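Local coordinates for protein excinuclease ABC, subunit A. (Deinococcus radiodurans, PDB 2VF7) that binds DNA, zinc and ATP and hydrolyses the nucleotide, probably serving damage recognition in nucleotide excision repair as a UvrA-family ABC protein, at residues A[609-614]-A[705-710]; A[614-619]-A[630-635]; A[670-675]-A[684-689]. The protein carries 1 engineered substitution. All coordinates share one frame; numbering follows the deposited sequence.

Contact 1: residues A[609-614]-A[705-710]; sequences FDQVRK and SAIFRA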
loop_
_atom_site.group_PDB
_atom_site.type_symbol
_atom_site.label_atom_id
_atom_site.label_comp_id
_atom_site.label_asym_id
_atom_site.label_seq_id
_atom_site.Cartn_x
_atom_site.Cartn_y
_atom_site.Cartn_z
ATOM N N PHE A 609 -31.542 19.759 16.135
ATOM C CA PHE A 609 -31.477 20.236 14.757
ATOM C C PHE A 609 -32.871 20.386 14.128
ATOM O O PHE A 609 -33.047 21.199 13.222
ATOM C CB PHE A 609 -30.550 19.354 13.909
ATOM C CG PHE A 609 -30.129 19.978 12.585
ATOM C CD1 PHE A 609 -29.389 21.155 12.550
ATOM C CD2 PHE A 609 -30.474 19.379 11.379
ATOM C CE1 PHE A 609 -29.006 21.744 11.318
ATOM C CE2 PHE A 609 -30.097 19.951 10.170
ATOM C CZ PHE A 609 -29.354 21.142 10.149
ATOM N N ASP A 610 -33.849 19.634 14.631
ATOM C CA ASP A 610 -35.229 19.643 14.118
ATOM C C ASP A 610 -35.923 21.004 14.196
ATOM O O ASP A 610 -36.684 21.352 13.294
ATOM C CB ASP A 610 -36.102 18.643 14.891
ATOM C CG ASP A 610 -36.062 17.253 14.303
ATOM O OD1 ASP A 610 -35.141 16.480 14.645
ATOM O OD2 ASP A 610 -36.965 16.921 13.504
ATOM N N GLN A 611 -35.701 21.720 15.310
ATOM C CA GLN A 611 -36.252 23.052 15.569
ATOM C C GLN A 611 -35.475 24.110 14.802
ATOM O O GLN A 611 -36.047 25.101 14.326
ATOM C CB GLN A 611 -36.196 23.408 17.053
ATOM C CG GLN A 611 -35.839 22.271 18.028
ATOM C CD GLN A 611 -36.792 21.079 17.962
ATOM O OE1 GLN A 611 -38.026 21.231 17.815
ATOM N NE2 GLN A 611 -36.216 19.877 18.068
ATOM N N VAL A 612 -34.168 23.887 14.693
ATOM C CA VAL A 612 -33.292 24.724 13.901
ATOM C C VAL A 612 -33.818 24.795 12.465
ATOM O O VAL A 612 -33.855 25.873 11.868
ATOM C CB VAL A 612 -31.812 24.218 13.956
ATOM C CG1 VAL A 612 -30.927 24.992 12.989
ATOM C CG2 VAL A 612 -31.255 24.311 15.362
ATOM N N ARG A 613 -34.253 23.669 11.909
ATOM C CA ARG A 613 -34.664 23.652 10.501
ATOM C C ARG A 613 -36.019 24.328 10.327
ATOM O O ARG A 613 -36.294 24.967 9.314
ATOM C CB ARG A 613 -34.726 22.229 9.978
ATOM C CG ARG A 613 -33.422 21.489 10.080
ATOM C CD ARG A 613 -33.511 20.178 9.346
ATOM N NE ARG A 613 -34.224 19.163 10.113
ATOM C CZ ARG A 613 -35.433 18.694 9.806
ATOM N NH1 ARG A 613 -36.078 19.133 8.742
ATOM N NH2 ARG A 613 -35.981 17.767 10.558
ATOM N N LYS A 614 -36.861 24.143 11.336
ATOM C CA LYS A 614 -38.109 24.893 11.556
ATOM C C LYS A 614 -37.926 26.426 11.497
ATOM O O LYS A 614 -38.723 27.122 10.884
ATOM C CB LYS A 614 -38.668 24.452 12.908
ATOM C CG LYS A 614 -40.011 24.971 13.266
ATOM C CD LYS A 614 -40.289 24.765 14.751
ATOM C CE LYS A 614 -39.779 25.934 15.619
ATOM N NZ LYS A 614 -38.350 25.772 16.028
ATOM N N SER A 705 -35.947 28.270 23.490
ATOM C CA SER A 705 -35.913 27.556 24.759
ATOM C C SER A 705 -35.380 26.110 24.701
ATOM O O SER A 705 -34.481 25.741 25.462
ATOM C CB SER A 705 -37.312 27.609 25.360
ATOM O OG SER A 705 -37.363 26.989 26.618
ATOM N N ALA A 706 -35.928 25.307 23.794
ATOM C CA ALA A 706 -35.608 23.887 23.699
ATOM C C ALA A 706 -34.199 23.625 23.162
ATOM O O ALA A 706 -33.551 22.650 23.551
ATOM C CB ALA A 706 -36.657 23.172 22.838
ATOM N N ILE A 707 -33.743 24.475 22.242
ATOM C CA ILE A 707 -32.400 24.371 21.692
ATOM C C ILE A 707 -31.438 24.759 22.797
ATOM O O ILE A 707 -30.603 23.948 23.199
ATOM C CB ILE A 707 -32.201 25.240 20.419
ATOM C CG1 ILE A 707 -33.031 24.698 19.240
ATOM C CG2 ILE A 707 -30.722 25.284 20.011
ATOM C CD1 ILE A 707 -33.402 25.730 18.231
ATOM N N PHE A 708 -31.602 25.962 23.343
ATOM C CA PHE A 708 -30.730 26.457 24.416
ATOM C C PHE A 708 -30.545 25.476 25.583
ATOM O O PHE A 708 -29.470 25.421 26.186
ATOM C CB PHE A 708 -31.221 27.816 24.923
ATOM C CG PHE A 708 -30.536 28.293 26.174
ATOM C CD1 PHE A 708 -29.355 29.022 26.103
ATOM C CD2 PHE A 708 -31.078 28.024 27.427
ATOM C CE1 PHE A 708 -28.721 29.478 27.272
ATOM C CE2 PHE A 708 -30.442 28.465 28.605
ATOM C CZ PHE A 708 -29.265 29.196 28.522
ATOM N N ARG A 709 -31.586 24.720 25.915
ATOM C CA ARG A 709 -31.501 23.769 27.017
ATOM C C ARG A 709 -30.695 22.504 26.710
ATOM O O ARG A 709 -30.010 21.974 27.583
ATOM C CB ARG A 709 -32.897 23.423 27.522
ATOM C CG ARG A 709 -33.506 24.539 28.390
ATOM C CD ARG A 709 -34.572 23.994 29.312
ATOM N NE ARG A 709 -35.740 24.880 29.383
ATOM C CZ ARG A 709 -36.819 24.740 28.600
ATOM N NH1 ARG A 709 -36.905 23.732 27.671
ATOM N NH2 ARG A 709 -37.821 25.607 28.748
ATOM N N ALA A 710 -30.793 22.016 25.477
ATOM C CA ALA A 710 -29.971 20.910 24.995
ATOM C C ALA A 710 -28.480 21.302 25.039
ATOM O O ALA A 710 -27.660 20.579 25.600
ATOM C CB ALA A 710 -30.409 20.497 23.583
#
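Ile707 reaches across from helix 705-716 to meet Gln611 and Val612 on helix 609-617. Its CB points toward the other helix, and with chi1 -68° the CG1 branch lies anti to its own carbonyl carbon, a torsion that carries CG1 and CD1 to the glutamine and the valine. CG1 rests alongside the aliphatic stem of the glutamine, 3.9 Å from Gln611 CG. At the tip, CD1 sits 3.8 Å from Gln611 CB and 3.9 Å from Val612 CG2, touching both neighbours at once. This is thin helix-to-helix packing within the C-terminal ABC region, away from the nucleotide and zinc sites; the closest CA atoms, those of Gln611 and Ile707, stand 7.4 Å apart. The glutamine and isoleucine run antiparallel alongside one another, while the valine meets the isoleucine at about a right angle. Isoleucine suits this place because its CG1-CD1 arm is wholly apolar and reaches the neighbouring helix. Gln611 lends only its methylenes here: its amide NE2 bonds to Gly607 O one turn back. Val612 uses CG2 for Ile707, leaving CG1 to face Ile686 and Val689 of helix 686-690.

Contact 2: residues A[614-619]-A[630-635]; sequences KLFAAT and GRFSFN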
loop_
_atom_site.group_PDB
_atom_site.type_symbol
_atom_site.label_atom_id
_atom_site.label_comp_id
_atom_site.label_asym_id
_atom_site.label_seq_id
_atom_site.Cartn_x
_atom_site.Cartn_y
_atom_site.Cartn_z
ATOM N N LYS A 614 -36.861 24.143 11.336
ATOM C CA LYS A 614 -38.109 24.893 11.556
ATOM C C LYS A 614 -37.926 26.426 11.497
ATOM O O LYS A 614 -38.723 27.122 10.884
ATOM C CB LYS A 614 -38.668 24.452 12.908
ATOM C CG LYS A 614 -40.011 24.971 13.266
ATOM C CD LYS A 614 -40.289 24.765 14.751
ATOM C CE LYS A 614 -39.779 25.934 15.619
ATOM N NZ LYS A 614 -38.350 25.772 16.028
ATOM N N LEU A 615 -36.868 26.941 12.123
ATOM C CA LEU A 615 -36.599 28.388 12.185
ATOM C C LEU A 615 -36.112 28.935 10.864
ATOM O O LEU A 615 -36.259 30.124 10.585
ATOM C CB LEU A 615 -35.530 28.707 13.247
ATOM C CG LEU A 615 -35.767 28.476 14.745
ATOM C CD1 LEU A 615 -34.511 28.728 15.569
ATOM C CD2 LEU A 615 -36.955 29.315 15.270
ATOM N N PHE A 616 -35.461 28.082 10.077
ATOM C CA PHE A 616 -35.010 28.446 8.727
ATOM C C PHE A 616 -36.170 28.441 7.730
ATOM O O PHE A 616 -36.262 29.319 6.886
ATOM C CB PHE A 616 -33.869 27.524 8.270
ATOM C CG PHE A 616 -32.489 27.999 8.700
ATOM C CD1 PHE A 616 -31.979 27.660 9.942
ATOM C CD2 PHE A 616 -31.720 28.796 7.857
ATOM C CE1 PHE A 616 -30.734 28.127 10.357
ATOM C CE2 PHE A 616 -30.482 29.259 8.252
ATOM C CZ PHE A 616 -29.972 28.919 9.500
ATOM N N ALA A 617 -37.060 27.462 7.855
ATOM C CA ALA A 617 -38.228 27.336 6.996
ATOM C C ALA A 617 -39.235 28.480 7.162
ATOM O O ALA A 617 -40.117 28.652 6.313
ATOM C CB ALA A 617 -38.902 26.009 7.248
ATOM N N ALA A 618 -39.102 29.251 8.250
ATOM C CA ALA A 618 -40.014 30.369 8.562
ATOM C C ALA A 618 -39.501 31.762 8.152
ATOM O O ALA A 618 -40.100 32.778 8.503
ATOM C CB ALA A 618 -40.360 30.351 10.033
ATOM N N THR A 619 -38.405 31.806 7.403
ATOM C CA THR A 619 -37.785 33.066 6.984
ATOM C C THR A 619 -38.399 33.564 5.694
ATOM O O THR A 619 -38.909 32.756 4.902
ATOM C CB THR A 619 -36.236 32.937 6.811
ATOM O OG1 THR A 619 -35.929 31.793 6.018
ATOM C CG2 THR A 619 -35.562 32.793 8.156
ATOM N N GLY A 630 -37.576 20.474 5.655
ATOM C CA GLY A 630 -36.890 19.397 4.941
ATOM C C GLY A 630 -35.745 19.842 4.040
ATOM O O GLY A 630 -34.738 19.161 3.954
ATOM N N ARG A 631 -35.878 20.982 3.382
ATOM C CA ARG A 631 -34.779 21.592 2.637
ATOM C C ARG A 631 -33.479 21.701 3.467
ATOM O O ARG A 631 -32.397 21.779 2.917
ATOM C CB ARG A 631 -35.217 22.984 2.160
ATOM C CG ARG A 631 -34.241 23.742 1.274
ATOM C CD ARG A 631 -34.255 23.172 -0.141
ATOM N NE ARG A 631 -33.110 23.629 -0.929
ATOM C CZ ARG A 631 -33.074 23.657 -2.246
ATOM N NH1 ARG A 631 -34.120 23.255 -2.962
ATOM N NH2 ARG A 631 -31.990 24.108 -2.852
ATOM N N PHE A 632 -33.595 21.728 4.795
ATOM C CA PHE A 632 -32.459 22.074 5.641
ATOM C C PHE A 632 -31.935 20.842 6.367
ATOM O O PHE A 632 -31.072 20.937 7.237
ATOM C CB PHE A 632 -32.800 23.250 6.581
ATOM C CG PHE A 632 -33.268 24.496 5.853
ATOM C CD1 PHE A 632 -32.351 25.411 5.341
ATOM C CD2 PHE A 632 -34.621 24.742 5.664
ATOM C CE1 PHE A 632 -32.778 26.558 4.637
ATOM C CE2 PHE A 632 -35.064 25.890 4.956
ATOM C CZ PHE A 632 -34.138 26.804 4.458
ATOM N N SER A 633 -32.462 19.682 5.985
ATOM C CA SER A 633 -31.935 18.412 6.427
ATOM C C SER A 633 -30.789 17.996 5.503
ATOM O O SER A 633 -30.847 18.211 4.291
ATOM C CB SER A 633 -33.041 17.350 6.391
ATOM O OG SER A 633 -32.679 16.195 7.139
ATOM N N PHE A 634 -29.735 17.418 6.062
ATOM C CA PHE A 634 -28.724 16.772 5.220
ATOM C C PHE A 634 -28.958 15.265 5.207
ATOM O O PHE A 634 -28.106 14.525 4.749
ATOM C CB PHE A 634 -27.301 17.105 5.687
ATOM C CG PHE A 634 -27.068 16.854 7.146
ATOM C CD1 PHE A 634 -26.740 15.580 7.605
ATOM C CD2 PHE A 634 -27.195 17.884 8.068
ATOM C CE1 PHE A 634 -26.566 15.344 8.943
ATOM C CE2 PHE A 634 -27.019 17.652 9.409
ATOM C CZ PHE A 634 -26.699 16.400 9.850
ATOM N N ASN A 635 -30.109 14.810 5.711
ATOM C CA ASN A 635 -30.456 13.377 5.671
ATOM C C ASN A 635 -31.528 13.062 4.663
ATOM O O ASN A 635 -31.928 11.915 4.474
ATOM C CB ASN A 635 -30.789 12.833 7.057
ATOM C CG ASN A 635 -29.604 12.876 7.955
ATOM O OD1 ASN A 635 -28.500 12.633 7.501
ATOM N ND2 ASN A 635 -29.799 13.235 9.214
#
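Phe616 meets Phe632 as helix 609-617 nears its C-terminal end, and the closest approach is made by its CB rather than by its ring. That methylene stands over the centre of the Phe632 ring, 3.6 Å from the centroid and 1° off the ring normal, a nearly ideal CH-pi contact in which CB is about equally far from all six ring carbons. The two rings themselves meet obliquely, with centroids 5.4 Å apart and planes at 40°. Although the CB of Phe616 points toward the loop, its ring swings past the loop and packs against Ile686 and Val689 of helix 686-690, so one phenylalanine serves two neighbours.

Ala617 follows. Its backbone N lies 3.9 Å from Phe632 CE2, and its methyl group borders the same ring atom more loosely; a small side chain lets the aromatic ring come close to the helix backbone. Thr619 then turns the chain out of the helix. Its OG1 donates to Phe616 O over 2.6 Å, in the carbonyl plane and not far from straight on to the C=O, so the carbonyl of the very residue that carries the CH-pi contact is gripped by a hydroxyl. Thr619 is also the N-cap residue of helix 620-624, joining the two helices.

On the loop side, Phe632 ends a 3-10 turn, and its CG lies anti to the carbonyl carbon, which turns the ring toward the helix. Arg631 CB covers the opposite face near the rim. The ring is therefore clasped between two aliphatic carbons. Because the contact is made by weakly polarised C-H groups and an aromatic face, it depends on close shape matching and on exclusion of water rather than on charge.

Contact 3: residues A[670-675]-A[684-689]; sequences TRYNAE and KNIADV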
loop_
_atom_site.group_PDB
_atom_site.type_symbol
_atom_site.label_atom_id
_atom_site.label_comp_id
_atom_site.label_asym_id
_atom_site.label_seq_id
_atom_site.Cartn_x
_atom_site.Cartn_y
_atom_site.Cartn_z
ATOM N N THR A 670 -19.580 21.992 3.891
ATOM C CA THR A 670 -20.797 22.693 4.314
ATOM C C THR A 670 -21.989 21.755 4.407
ATOM O O THR A 670 -22.809 21.919 5.307
ATOM C CB THR A 670 -21.147 23.926 3.438
ATOM O OG1 THR A 670 -21.624 23.515 2.140
ATOM C CG2 THR A 670 -19.921 24.866 3.290
ATOM N N ARG A 671 -22.036 20.747 3.528
ATOM C CA ARG A 671 -23.083 19.689 3.478
ATOM C C ARG A 671 -24.330 20.048 2.644
ATOM O O ARG A 671 -25.244 19.216 2.512
ATOM C CB ARG A 671 -23.573 19.293 4.861
ATOM C CG ARG A 671 -22.657 18.549 5.772
ATOM C CD ARG A 671 -23.422 18.224 7.088
ATOM N NE ARG A 671 -22.538 17.900 8.211
ATOM C CZ ARG A 671 -22.325 16.672 8.700
ATOM N NH1 ARG A 671 -22.931 15.617 8.175
ATOM N NH2 ARG A 671 -21.510 16.498 9.739
ATOM N N TYR A 672 -24.373 21.266 2.097
ATOM C CA TYR A 672 -25.563 21.765 1.399
ATOM C C TYR A 672 -25.211 22.344 0.053
ATOM O O TYR A 672 -24.068 22.762 -0.155
ATOM C CB TYR A 672 -26.276 22.837 2.241
ATOM C CG TYR A 672 -26.825 22.323 3.556
ATOM C CD1 TYR A 672 -28.113 21.799 3.638
ATOM C CD2 TYR A 672 -26.028 22.340 4.736
ATOM C CE1 TYR A 672 -28.614 21.317 4.858
ATOM C CE2 TYR A 672 -26.522 21.859 5.964
ATOM C CZ TYR A 672 -27.815 21.349 6.006
ATOM O OH TYR A 672 -28.320 20.887 7.196
ATOM N N ASN A 673 -26.180 22.368 -0.868
ATOM C CA ASN A 673 -25.974 23.059 -2.144
ATOM C C ASN A 673 -25.936 24.571 -1.921
ATOM O O ASN A 673 -26.197 25.028 -0.813
ATOM C CB ASN A 673 -26.944 22.602 -3.263
ATOM C CG ASN A 673 -28.398 22.908 -2.965
ATOM O OD1 ASN A 673 -28.724 23.915 -2.344
ATOM N ND2 ASN A 673 -29.283 22.048 -3.432
ATOM N N ALA A 674 -25.562 25.327 -2.951
ATOM C CA ALA A 674 -25.321 26.764 -2.839
ATOM C C ALA A 674 -26.604 27.542 -2.638
ATOM O O ALA A 674 -26.613 28.584 -1.999
ATOM C CB ALA A 674 -24.604 27.274 -4.084
ATOM N N GLU A 675 -27.685 27.042 -3.217
ATOM C CA GLU A 675 -28.973 27.719 -3.186
ATOM C C GLU A 675 -29.595 27.660 -1.790
ATOM O O GLU A 675 -30.283 28.586 -1.371
ATOM C CB GLU A 675 -29.890 27.091 -4.227
ATOM C CG GLU A 675 -31.309 27.564 -4.180
ATOM C CD GLU A 675 -32.154 26.886 -5.211
ATOM O OE1 GLU A 675 -31.566 26.305 -6.155
ATOM O OE2 GLU A 675 -33.401 26.948 -5.088
ATOM N N LYS A 684 -27.104 34.321 9.736
ATOM C CA LYS A 684 -26.352 33.065 9.641
ATOM C C LYS A 684 -26.991 32.080 8.651
ATOM O O LYS A 684 -28.197 31.857 8.708
ATOM C CB LYS A 684 -26.313 32.390 11.014
ATOM C CG LYS A 684 -25.492 33.125 12.060
ATOM C CD LYS A 684 -24.875 32.160 13.072
ATOM C CE LYS A 684 -24.105 32.932 14.160
ATOM N NZ LYS A 684 -23.266 34.027 13.583
ATOM N N ASN A 685 -26.209 31.466 7.758
ATOM C CA ASN A 685 -26.773 30.395 6.917
ATOM C C ASN A 685 -26.815 29.107 7.720
ATOM O O ASN A 685 -26.470 29.132 8.884
ATOM C CB ASN A 685 -26.113 30.255 5.516
ATOM C CG ASN A 685 -24.599 29.993 5.565
ATOM O OD1 ASN A 685 -24.116 29.244 6.401
ATOM N ND2 ASN A 685 -23.856 30.619 4.659
ATOM N N ILE A 686 -27.263 27.998 7.146
ATOM C CA ILE A 686 -27.450 26.781 7.943
ATOM C C ILE A 686 -26.104 26.118 8.276
ATOM O O ILE A 686 -25.996 25.369 9.253
ATOM C CB ILE A 686 -28.438 25.762 7.257
ATOM C CG1 ILE A 686 -28.737 24.557 8.171
ATOM C CG2 ILE A 686 -27.884 25.265 5.909
ATOM C CD1 ILE A 686 -29.627 24.836 9.441
ATOM N N ALA A 687 -25.094 26.391 7.450
ATOM C CA ALA A 687 -23.732 25.897 7.642
ATOM C C ALA A 687 -23.030 26.798 8.633
ATOM O O ALA A 687 -22.121 26.358 9.341
ATOM C CB ALA A 687 -22.984 25.899 6.311
ATOM N N ASP A 688 -23.461 28.064 8.680
ATOM C CA ASP A 688 -22.983 29.015 9.677
ATOM C C ASP A 688 -23.361 28.509 11.051
ATOM O O ASP A 688 -22.534 28.587 11.966
ATOM C CB ASP A 688 -23.543 30.424 9.471
ATOM C CG ASP A 688 -22.770 31.248 8.434
ATOM O OD1 ASP A 688 -23.418 32.047 7.746
ATOM O OD2 ASP A 688 -21.533 31.133 8.311
ATOM N N VAL A 689 -24.573 27.957 11.213
ATOM C CA VAL A 689 -24.942 27.413 12.532
ATOM C C VAL A 689 -24.258 26.087 12.888
ATOM O O VAL A 689 -23.828 25.906 13.995
ATOM C CB VAL A 689 -26.503 27.399 12.872
ATOM C CG1 VAL A 689 -27.286 28.570 12.212
ATOM C CG2 VAL A 689 -27.173 26.072 12.628
#
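Tyr672 offers one face of its ring to Ile686, the first residue of helix 686-690. The methyl CG2 sits over the centre of the ring, 3.6 Å from the centroid and 12° off the normal, a CH-pi contact, while CG1 of the same isoleucine runs out toward the phenol end, 3.8 Å from Tyr672 OH. The two side chains cross at about a right angle. With chi1 -174°, CG1 of Ile686 is anti to the backbone N and CG2 stands between N and the carbonyl carbon; this places both branches against the tyrosine. A beta-branched residue suits the place because it can cover the ring centre and the hydroxyl end together. Beside this pair, Thr670 CB packs 3.9 Å from Ala687 CB, where the small methyl allows the two backbones to approach to 5.5 Å between the CA atoms of Thr670 and Ala687.

The next shell fixes the groups. Tyr672 OH is hydrogen-bonded to Phe632 O, which anchors the buried phenol, and Phe609 packs against both Tyr672 and Ile686. The helix start is held by Asn685: its OD1 accepts from Asp688 N at 2.6 Å, the nitrogen meeting the carbonyl oxygen almost head-on though the N-H itself is bent, and more weakly from Ala687 N. In return Asn685 N donates to Asp688 OD1 over 2.9 Å, in a nearly straight bond of 170°. Ile686 and Ala687 are thus presented from a capped first turn.

Farther out, Thr670 follows closely after the zinc ligand Cys667, and its OG1 makes a weak hydrogen bond to Cys667 O. The Asn685-Asp688 pair is a capping box, and it sets the first turn of helix 686-690 against the loop leaving the four-cysteine zinc site formed by Cys641, Cys644, Cys664 and Cys667.

How the contacts relate
All three contacts lie in one region of the chain, with centres about 30 to 34 Å from the chain's centre, within the C-terminal ABC region. Contacts 1 and 2 have centres about 12 Å apart, share Lys614 and both use helix 609-617; contact 3 is about 11 Å from contact 2 and about 17 Å from contact 1, centre to centre. Along the sequence contact 2 closes before contact 3 opens, and contact 3 falls wholly between the two segments of contact 1, as does nearly all of contact 2. Helix 609-617 thus touches helix 705-716, the 630-635 loop and helix 686-690, linking the surroundings of the second zinc site with the helices that follow it.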